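Diacylglycerol lipase (Aspergillus oryzae, PDB 5XK2) probably hydrolyses ester bonds of mono- and diacylglycerols, as a fungal class 3 lipase of the alpha/beta-hydrolase clan. Local coordinates at residues Phe18-Trp21 / Val22-Ala25; Thr233-Thr236 / Asp237-Thr241; Thr122-Lys125 / Val126-Asp129. All coordinates share one frame; numbering follows the deposited sequence.

Contact 1 of 3, residues Phe18-Trp21 / Val22-Ala25; sequences FKFW and VQYA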
ATOM      1  N   PHE A  18       5.727 -26.537   7.270  1.00 10.17           N
ATOM      2  CA  PHE A  18       5.227 -25.298   6.675  1.00  8.55           C
ATOM      3  C   PHE A  18       5.295 -24.126   7.664  1.00 11.70           C
ATOM      4  O   PHE A  18       5.571 -22.984   7.278  1.00 13.15           O
ATOM      5  CB  PHE A  18       3.776 -25.471   6.209  1.00  9.70           C
ATOM      6  CG  PHE A  18       3.598 -26.390   5.033  1.00 10.62           C
ATOM      7  CD1 PHE A  18       4.679 -26.823   4.275  1.00 10.45           C
ATOM      8  CD2 PHE A  18       2.321 -26.821   4.683  1.00 10.57           C
ATOM      9  CE1 PHE A  18       4.486 -27.651   3.173  1.00 13.25           C
ATOM     10  CE2 PHE A  18       2.118 -27.651   3.591  1.00 12.45           C
ATOM     11  CZ  PHE A  18       3.190 -28.079   2.841  1.00 14.35           C
ATOM     12  N   LYS A  19       5.010 -24.412   8.933  1.00 10.71           N
ATOM     13  CA  LYS A  19       5.071 -23.399   9.989  1.00  9.67           C
ATOM     14  C   LYS A  19       6.498 -22.970  10.327  1.00 12.48           C
ATOM     15  O   LYS A  19       6.711 -21.938  10.973  1.00 13.99           O
ATOM     16  CB  LYS A  19       4.380 -23.922  11.248  1.00 11.14           C
ATOM     17  CG  LYS A  19       2.869 -23.996  11.105  1.00 11.37           C
ATOM     18  CD  LYS A  19       2.237 -24.728  12.290  1.00 14.14           C
ATOM     19  CE  LYS A  19       0.714 -24.718  12.167  1.00 15.46           C
ATOM     20  NZ  LYS A  19       0.085 -25.381  13.354  1.00 16.73           N
ATOM     21  N   PHE A  20       7.475 -23.799   9.965  1.00 10.93           N
ATOM     22  CA  PHE A  20       8.865 -23.455  10.217  1.00 10.67           C
ATOM     23  C   PHE A  20       9.482 -22.524   9.163  1.00 12.42           C
ATOM     24  O   PHE A  20      10.028 -21.472   9.501  1.00 11.01           O
ATOM     25  CB  PHE A  20       9.693 -24.739  10.318  1.00 10.37           C
ATOM     26  CG  PHE A  20      11.161 -24.499  10.515  1.00 10.98           C
ATOM     27  CD1 PHE A  20      11.627 -23.947  11.692  1.00 14.01           C
ATOM     28  CD2 PHE A  20      12.073 -24.830   9.517  1.00 13.70           C
ATOM     29  CE1 PHE A  20      12.984 -23.726  11.900  1.00 15.47           C
ATOM     30  CE2 PHE A  20      13.430 -24.612   9.715  1.00 10.52           C
ATOM     31  CZ  PHE A  20      13.888 -24.053  10.893  1.00 13.87           C
ATOM     32  N   TRP A  21       9.380 -22.870   7.878  1.00 10.58           N
ATOM     33  CA  TRP A  21      10.146 -22.113   6.888  1.00  9.83           C
ATOM     34  C   TRP A  21       9.625 -20.688   6.745  1.00  8.69           C
ATOM     35  O   TRP A  21      10.381 -19.794   6.343  1.00 10.19           O
ATOM     36  CB  TRP A  21      10.166 -22.837   5.513  1.00 11.07           C
ATOM     37  CG  TRP A  21      10.810 -24.188   5.643  1.00 10.65           C
ATOM     38  CD1 TRP A  21      10.182 -25.388   5.666  1.00 10.01           C
ATOM     39  CD2 TRP A  21      12.203 -24.454   5.866  1.00 10.45           C
ATOM     40  NE1 TRP A  21      11.104 -26.407   5.856  1.00 11.99           N
ATOM     41  CE2 TRP A  21      12.347 -25.849   5.999  1.00 13.34           C
ATOM     42  CE3 TRP A  21      13.341 -23.641   5.975  1.00 11.39           C
ATOM     43  CZ2 TRP A  21      13.584 -26.458   6.206  1.00 12.64           C
ATOM     44  CZ3 TRP A  21      14.571 -24.250   6.184  1.00 11.56           C
ATOM     45  CH2 TRP A  21      14.679 -25.646   6.307  1.00 13.08           C
ATOM     46  N   VAL A  22       8.367 -20.458   7.117  1.00  9.86           N
ATOM     47  CA  VAL A  22       7.825 -19.101   7.031  1.00 10.93           C
ATOM     48  C   VAL A  22       8.590 -18.154   7.976  1.00  9.39           C
ATOM     49  O   VAL A  22       8.632 -16.950   7.750  1.00 10.10           O
ATOM     50  CB  VAL A  22       6.303 -19.069   7.338  1.00 10.81           C
ATOM     51  CG1 VAL A  22       6.014 -19.436   8.795  1.00 11.82           C
ATOM     52  CG2 VAL A  22       5.692 -17.711   6.947  1.00 11.13           C
ATOM     53  N   GLN A  23       9.218 -18.702   9.008  1.00 10.09           N
ATOM     54  CA  GLN A  23      10.001 -17.871   9.919  1.00  9.88           C
ATOM     55  C   GLN A  23      11.261 -17.316   9.255  1.00  9.44           C
ATOM     56  O   GLN A  23      11.767 -16.258   9.648  1.00  9.62           O
ATOM     57  CB  GLN A  23      10.365 -18.662  11.178  1.00  8.39           C
ATOM     58  CG  GLN A  23       9.152 -19.009  12.038  1.00  9.63           C
ATOM     59  CD  GLN A  23       9.532 -19.876  13.200  1.00 12.83           C
ATOM     60  OE1 GLN A  23      10.487 -19.576  13.905  1.00 11.68           O
ATOM     61  NE2 GLN A  23       8.818 -20.986  13.383  1.00 17.83           N
ATOM     62  N   TYR A  24      11.785 -18.013   8.242  1.00  9.91           N
ATOM     63  CA  TYR A  24      12.876 -17.429   7.468  1.00  8.40           C
ATOM     64  C   TYR A  24      12.379 -16.278   6.602  1.00  9.53           C
ATOM     65  O   TYR A  24      13.069 -15.274   6.448  1.00  9.66           O
ATOM     66  CB  TYR A  24      13.571 -18.486   6.595  1.00  8.20           C
ATOM     67  CG  TYR A  24      14.503 -19.380   7.374  1.00  9.93           C
ATOM     68  CD1 TYR A  24      15.780 -18.945   7.724  1.00  9.29           C
ATOM     69  CD2 TYR A  24      14.108 -20.659   7.764  1.00 10.81           C
ATOM     70  CE1 TYR A  24      16.636 -19.755   8.435  1.00  9.13           C
ATOM     71  CE2 TYR A  24      14.958 -21.483   8.487  1.00 10.32           C
ATOM     72  CZ  TYR A  24      16.223 -21.029   8.814  1.00 11.48           C
ATOM     73  OH  TYR A  24      17.095 -21.816   9.529  1.00 12.24           O
ATOM     74  N   ALA A  25      11.195 -16.436   6.019  1.00 10.49           N
ATOM     75  CA  ALA A  25      10.557 -15.326   5.330  1.00 10.27           C
ATOM     76  C   ALA A  25      10.377 -14.135   6.259  1.00  9.82           C
ATOM     77  O   ALA A  25      10.658 -13.002   5.887  1.00 13.29           O
ATOM     78  CB  ALA A  25       9.195 -15.768   4.764  1.00 11.44           C
TER
HETATM   79  O   HOH W   1       5.591 -21.056  13.234  1.00 31.16           O
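Gln23 reaches back one turn of helix 14-27 to the carbonyl of Lys19, and this pair shows how a side chain can serve a backbone oxygen that the helix itself has let go. In a regular helix the N-H of Gln23 would serve Lys19 O; here it turns to Phe20 O instead, at 2.9 Å from Gln23 N. Lys19 O is served by a water, which donates to it at 2.7 Å, and by a weak bond from Gln23 NE2 at 3.3 Å. The same water weakly accepts from NE2, while Gln23 OE1 takes the N-H of Asp51. Trp21 O likewise has two donors, Tyr24 N at 3.0 Å and, weakly, Ala25 N. On another flank the edge of Tyr24 meets the face of Phe20 in an offset edge-to-face pair, planes at 88°, with Phe20 CZ 3.7 Å from Tyr24 CE2. Phe20 CG stands anti to the backbone N (chi1 177°), which sets the ring beside the carbonyl carbon, where its CZ and CE2 reach Tyr24 CE2. Trp21 CE3 lies 3.6 Å from Tyr24 CD2, the two ring planes nearly parallel but slid apart. Polar ends are anchored outside: Tyr24 OH by Ser57 and Asp78, Trp21 NE1 by Asp17. The result is an aromatic cluster on a kinked helix, packed against strands 146-152 and 173-178 of the central alpha/beta-hydrolase sheet.

Contact 2 of 3, residues Thr233-Thr236 / Asp237-Thr241; sequences TTVT and DNQVT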
ATOM      1  N   THR A 233      -4.404 -17.138  14.424  1.00 11.59           N
ATOM      2  CA  THR A 233      -4.832 -18.344  15.108  1.00  9.38           C
ATOM      3  C   THR A 233      -3.937 -19.497  14.684  1.00 12.53           C
ATOM      4  O   THR A 233      -3.291 -19.433  13.652  1.00 14.61           O
ATOM      5  CB  THR A 233      -6.313 -18.728  14.808  1.00 11.81           C
ATOM      6  OG1 THR A 233      -6.448 -19.113  13.430  1.00 13.99           O
ATOM      7  CG2 THR A 233      -7.258 -17.575  15.142  1.00 12.15           C
ATOM      8  N   THR A 234      -3.941 -20.558  15.478  1.00 12.42           N
ATOM      9  CA  THR A 234      -3.162 -21.748  15.147  1.00 14.35           C
ATOM     10  C   THR A 234      -3.828 -22.474  13.987  1.00 11.60           C
ATOM     11  O   THR A 234      -4.995 -22.822  14.066  1.00 14.60           O
ATOM     12  CB  THR A 234      -3.051 -22.690  16.356  1.00 20.84           C
ATOM     13  OG1 THR A 234      -2.327 -22.028  17.403  1.00 20.01           O
ATOM     14  CG2 THR A 234      -2.327 -23.996  15.968  1.00 22.04           C
ATOM     15  N   VAL A 235      -3.078 -22.694  12.910  1.00 11.91           N
ATOM     16  CA  VAL A 235      -3.599 -23.381  11.734  1.00 10.82           C
ATOM     17  C   VAL A 235      -3.545 -24.884  11.960  1.00 10.06           C
ATOM     18  O   VAL A 235      -2.516 -25.394  12.385  1.00 14.42           O
ATOM     19  CB  VAL A 235      -2.772 -23.009  10.462  1.00  9.12           C
ATOM     20  CG1 VAL A 235      -3.288 -23.740   9.231  1.00 10.84           C
ATOM     21  CG2 VAL A 235      -2.797 -21.484  10.233  1.00 13.50           C
ATOM     22  N   THR A 236      -4.620 -25.580  11.605  1.00 10.54           N
ATOM     23  CA  THR A 236      -4.724 -27.044  11.722  1.00 11.12           C
ATOM     24  C   THR A 236      -4.755 -27.670  10.332  1.00 10.31           C
ATOM     25  O   THR A 236      -4.896 -26.963   9.337  1.00 12.59           O
ATOM     26  CB  THR A 236      -6.010 -27.484  12.455  1.00 17.34           C
ATOM     27  OG1 THR A 236      -7.134 -27.311  11.579  1.00 17.66           O
ATOM     28  CG2 THR A 236      -6.210 -26.671  13.711  1.00 19.51           C
ATOM     29  N   ASP A 237      -4.556 -28.992  10.249  1.00 14.01           N
ATOM     30  CA  ASP A 237      -4.566 -29.671   8.945  1.00 14.05           C
ATOM     31  C   ASP A 237      -5.887 -29.476   8.206  1.00 15.40           C
ATOM     32  O   ASP A 237      -5.926 -29.409   6.973  1.00 17.01           O
ATOM     33  CB  ASP A 237      -4.292 -31.166   9.121  1.00 19.20           C
ATOM     34  CG  ASP A 237      -2.821 -31.467   9.340  1.00 36.87           C
ATOM     35  OD1 ASP A 237      -2.000 -31.119   8.459  1.00 33.55           O
ATOM     36  OD2 ASP A 237      -2.485 -32.045  10.395  1.00 44.83           O
ATOM     37  N   ASN A 238      -6.968 -29.353   8.961  1.00 12.11           N
ATOM     38  CA  ASN A 238      -8.287 -29.110   8.378  1.00 13.96           C
ATOM     39  C   ASN A 238      -8.428 -27.732   7.752  1.00 12.77           C
ATOM     40  O   ASN A 238      -9.439 -27.439   7.107  1.00 15.18           O
ATOM     41  CB  ASN A 238      -9.380 -29.249   9.442  1.00 20.38           C
ATOM     42  CG  ASN A 238      -9.736 -30.676   9.721  1.00 28.85           C
ATOM     43  OD1 ASN A 238      -9.489 -31.562   8.904  1.00 27.15           O
ATOM     44  ND2 ASN A 238     -10.304 -30.919  10.895  1.00 30.55           N
ATOM     45  N   GLN A 239      -7.475 -26.858   8.031  1.00  9.71           N
ATOM     46  CA  GLN A 239      -7.482 -25.504   7.494  1.00  9.88           C
ATOM     47  C   GLN A 239      -6.500 -25.270   6.355  1.00 10.61           C
ATOM     48  O   GLN A 239      -6.212 -24.117   6.014  1.00 11.42           O
ATOM     49  CB  GLN A 239      -7.241 -24.508   8.624  1.00  9.60           C
ATOM     50  CG  GLN A 239      -8.388 -24.550   9.634  1.00 10.95           C
ATOM     51  CD  GLN A 239      -8.064 -23.804  10.919  1.00 12.66           C
ATOM     52  OE1 GLN A 239      -6.988 -23.979  11.486  1.00 12.64           O
ATOM     53  NE2 GLN A 239      -8.987 -22.953  11.376  1.00 13.91           N
ATOM     54  N   VAL A 240      -5.889 -26.339   5.851  1.00  9.11           N
ATOM     55  CA  VAL A 240      -5.038 -26.210   4.669  1.00  9.65           C
ATOM     56  C   VAL A 240      -5.539 -27.184   3.610  1.00 10.97           C
ATOM     57  O   VAL A 240      -5.628 -28.391   3.854  1.00 12.57           O
ATOM     58  CB  VAL A 240      -3.558 -26.498   4.964  1.00 11.11           C
ATOM     59  CG1 VAL A 240      -2.688 -26.218   3.716  1.00 12.92           C
ATOM     60  CG2 VAL A 240      -3.058 -25.638   6.129  1.00 11.00           C
ATOM     61  N   THR A 241      -5.867 -26.646   2.446  1.00  9.44           N
ATOM     62  CA  THR A 241      -6.439 -27.435   1.356  1.00  8.73           C
ATOM     63  C   THR A 241      -5.538 -27.366   0.137  1.00 11.92           C
ATOM     64  O   THR A 241      -5.151 -26.273  -0.262  1.00 12.40           O
ATOM     65  CB  THR A 241      -7.837 -26.912   1.004  1.00 12.86           C
ATOM     66  OG1 THR A 241      -8.676 -27.008   2.170  1.00 13.53           O
ATOM     67  CG2 THR A 241      -8.431 -27.711  -0.113  1.00 15.71           C
TER
HETATM   68  O   HOH W   2      -7.582 -21.536  13.554  1.00 15.99           O
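Thr236 and Gln239 grip each other across a short 3-10 turn, residues 237-239, which leads from a surface loop into strand 240-243 at the edge of the central sheet. The example illustrates how one side-chain amide can tie down the loop that precedes it. Thr233 comes first: its OG1 accepts from a water at 2.7 Å. That water also donates to Thr234 O and accepts from Gln239 NE2, 3.0 Å away, thus linking the early loop to the glutamine amide. Val235, the buried member, sets CG1 against Val240 CG2 at 3.6 Å, the two side chains crossing at about a right angle; its carbonyl receives Lys19 NZ of helix 14-27. At Thr236 the backbone N-H bonds to Gln239 OE1 at 2.9 Å, in the plane of the glutamine's side-chain carbonyl, and Thr236 O accepts from Gln239 N, so the two residues are joined in both directions. Thr236 OG1, placed between its own N and carbonyl carbon (chi1 74°), lies close to two partners. It donates weakly to Gln239 OE1, giving that oxygen a second donor, and accepts a weak bond from Asn238 N, with OG1 and N 3.3 Å apart.

Contact 3 of 3, residues Thr122-Lys125 / Val126-Asp129; sequences TAWK and VVRD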
ATOM      1  N   THR A 122      13.847  -9.291 -12.822  1.00 12.09           N
ATOM      2  CA  THR A 122      14.931  -8.309 -12.665  1.00 13.26           C
ATOM      3  C   THR A 122      15.516  -8.336 -11.247  1.00 14.28           C
ATOM      4  O   THR A 122      16.745  -8.332 -11.075  1.00 14.53           O
ATOM      5  CB  THR A 122      14.440  -6.892 -13.009  1.00 15.96           C
ATOM      6  OG1 THR A 122      14.041  -6.862 -14.389  1.00 16.81           O
ATOM      7  CG2 THR A 122      15.557  -5.864 -12.776  1.00 19.91           C
ATOM      8  N   ALA A 123      14.640  -8.408 -10.249  1.00 12.93           N
ATOM      9  CA  ALA A 123      15.076  -8.452  -8.857  1.00 12.94           C
ATOM     10  C   ALA A 123      15.998  -9.649  -8.609  1.00 14.42           C
ATOM     11  O   ALA A 123      17.039  -9.519  -7.966  1.00 16.19           O
ATOM     12  CB  ALA A 123      13.874  -8.498  -7.925  1.00 13.65           C
ATOM     13  N   TRP A 124      15.616 -10.818  -9.116  1.00 11.19           N
ATOM     14  CA  TRP A 124      16.436 -12.011  -8.970  1.00 10.22           C
ATOM     15  C   TRP A 124      17.762 -11.850  -9.701  1.00 12.85           C
ATOM     16  O   TRP A 124      18.809 -12.200  -9.174  1.00 12.73           O
ATOM     17  CB  TRP A 124      15.681 -13.231  -9.503  1.00 11.65           C
ATOM     18  CG  TRP A 124      16.525 -14.438  -9.856  1.00 12.91           C
ATOM     19  CD1 TRP A 124      16.572 -15.069 -11.071  1.00 12.05           C
ATOM     20  CD2 TRP A 124      17.405 -15.178  -8.991  1.00 10.77           C
ATOM     21  NE1 TRP A 124      17.425 -16.142 -11.018  1.00 11.82           N
ATOM     22  CE2 TRP A 124      17.940 -16.243  -9.751  1.00 11.62           C
ATOM     23  CE3 TRP A 124      17.784 -15.051  -7.644  1.00 12.07           C
ATOM     24  CZ2 TRP A 124      18.848 -17.171  -9.218  1.00 11.06           C
ATOM     25  CZ3 TRP A 124      18.668 -15.976  -7.112  1.00 12.26           C
ATOM     26  CH2 TRP A 124      19.200 -17.016  -7.896  1.00 14.52           C
ATOM     27  N   LYS A 125      17.704 -11.308 -10.915  1.00 13.56           N
ATOM     28  CA  LYS A 125      18.927 -11.159 -11.721  1.00 13.17           C
ATOM     29  C   LYS A 125      19.977 -10.270 -11.049  1.00 14.75           C
ATOM     30  O   LYS A 125      21.170 -10.501 -11.217  1.00 16.35           O
ATOM     31  CB  LYS A 125      18.600 -10.598 -13.103  1.00 15.96           C
ATOM     32  CG  LYS A 125      17.982 -11.602 -14.038  1.00 24.32           C
ATOM     33  CD  LYS A 125      18.185 -11.162 -15.474  1.00 35.45           C
ATOM     34  CE  LYS A 125      19.645 -11.260 -15.867  1.00 43.91           C
ATOM     35  NZ  LYS A 125      19.914 -10.513 -17.126  1.00 50.93           N
ATOM     36  N   VAL A 126      19.529  -9.267 -10.306  1.00 15.18           N
ATOM     37  CA  VAL A 126      20.445  -8.343  -9.631  1.00 18.69           C
ATOM     38  C   VAL A 126      21.249  -9.063  -8.544  1.00 21.20           C
ATOM     39  O   VAL A 126      22.406  -8.728  -8.303  1.00 17.51           O
ATOM     40  CB  VAL A 126      19.668  -7.141  -9.022  1.00 18.80           C
ATOM     41  CG1 VAL A 126      20.535  -6.353  -8.041  1.00 29.92           C
ATOM     42  CG2 VAL A 126      19.175  -6.218 -10.129  1.00 19.95           C
ATOM     43  N   VAL A 127      20.629 -10.018  -7.849  1.00 15.72           N
ATOM     44  CA  VAL A 127      21.351 -10.761  -6.813  1.00 13.09           C
ATOM     45  C   VAL A 127      21.799 -12.189  -7.161  1.00 15.01           C
ATOM     46  O   VAL A 127      22.459 -12.851  -6.351  1.00 14.81           O
ATOM     47  CB  VAL A 127      20.517 -10.804  -5.511  1.00 15.11           C
ATOM     48  CG1 VAL A 127      20.415  -9.406  -4.909  1.00 19.84           C
ATOM     49  CG2 VAL A 127      19.125 -11.366  -5.771  1.00 13.79           C
ATOM     50  N   ARG A 128      21.467 -12.673  -8.357  1.00 12.44           N
ATOM     51  CA  ARG A 128      21.725 -14.069  -8.712  1.00 13.63           C
ATOM     52  C   ARG A 128      23.195 -14.494  -8.622  1.00 13.03           C
ATOM     53  O   ARG A 128      23.516 -15.561  -8.092  1.00 14.55           O
ATOM     54  CB  ARG A 128      21.207 -14.339 -10.131  1.00 16.84           C
ATOM     55  CG  ARG A 128      21.687 -15.643 -10.719  1.00 17.09           C
ATOM     56  CD  ARG A 128      20.941 -15.987 -12.020  1.00 18.36           C
ATOM     57  NE  ARG A 128      21.275 -15.068 -13.118  1.00 19.59           N
ATOM     58  CZ  ARG A 128      20.734 -15.150 -14.332  1.00 26.31           C
ATOM     59  NH1 ARG A 128      19.833 -16.099 -14.596  1.00 17.70           N
ATOM     60  NH2 ARG A 128      21.094 -14.297 -15.285  1.00 26.86           N
ATOM     61  N   ASP A 129      24.090 -13.684  -9.182  1.00 12.21           N
ATOM     62  CA  ASP A 129      25.504 -14.055  -9.229  1.00 14.47           C
ATOM     63  C   ASP A 129      26.114 -14.214  -7.830  1.00 14.86           C
ATOM     64  O   ASP A 129      26.832 -15.184  -7.570  1.00 17.31           O
ATOM     65  CB  ASP A 129      26.281 -13.017 -10.033  1.00 17.29           C
ATOM     66  CG  ASP A 129      25.902 -13.024 -11.503  1.00 37.94           C
ATOM     67  OD1 ASP A 129      25.409 -14.066 -11.989  1.00 36.66           O
ATOM     68  OD2 ASP A 129      26.102 -11.989 -12.175  1.00 53.96           O
TER
HETATM   69  O   HOH W   3      23.669 -10.949 -10.240  1.00 18.77           O
HETATM   70  O   HOH W   4      22.512 -12.027 -13.203  1.00 29.61           O
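Trp124 lies with one face of its indole under the aliphatic part of Arg128, an i to i+4 contact along helix 118-138 that gives a worked example of a CH-pi interaction within a single helix. Arg128 CB stands 3.8 Å from the centroid of the six-membered ring, only 12° off its normal, and CG and CD carry the cover outward: Arg128 CG is 3.6 Å from Trp124 CZ2, and CD passes close to NE1. Both residues hold CG anti to the backbone N, chi1 160° for the tryptophan and 167° for the arginine, which swings the two groups together. The arginine chain then bends at chi3, so its guanidinium is turned steeply against the indole instead of stacking flat on it. Asp165 of helix 154-168 gathers both polar ends, in a salt bridge with Arg128 NH1 and a hydrogen bond from Trp124 NE1, and so fixes ring and guanidinium together. The ring's buried surroundings include Ala162 and Leu166 of that neighbouring helix and Phe88 of strand 83-89.

Farther out, Lys125 runs beside Arg128, pointing the same way, with Lys125 CE 3.4 Å from Arg128 NH2. Lys125 NZ lies 4.4 Å from Arg128 NH2, a proximity of positive charges that Asp165 probably eases. In the backbone, Val126 N bonds to Thr122 O at 3.0 Å, whereas Trp124 O receives only weak bonds, from Val127 N and Arg128 N. Water completes the polar side: one molecule donates to Lys125 O at 2.8 Å and accepts from Arg128 NE at 3.3 Å.

In the fold
The three local contacts show how similar chain separations acquire different chemistry at different depths. Contact 1 is the buried one, its aromatic rings massed against the central sheet; contact 3, partly buried, sets an indole inward, with an arginine laid over it and a lysine on the exposed side; contact 2 lies at the surface, where amide, hydroxyl and water do most of the work. Contacts 1 and 2 are neighbours, with centres about 15 Å apart, and Lys19 joins them, spanning from helix 14-27 to the loop before the edge strand. Contact 3 stands on the opposite side of the chain's centre from both, on helix 118-138, its nearest atoms about 14 Å from contact 1 and about 26 Å from contact 2.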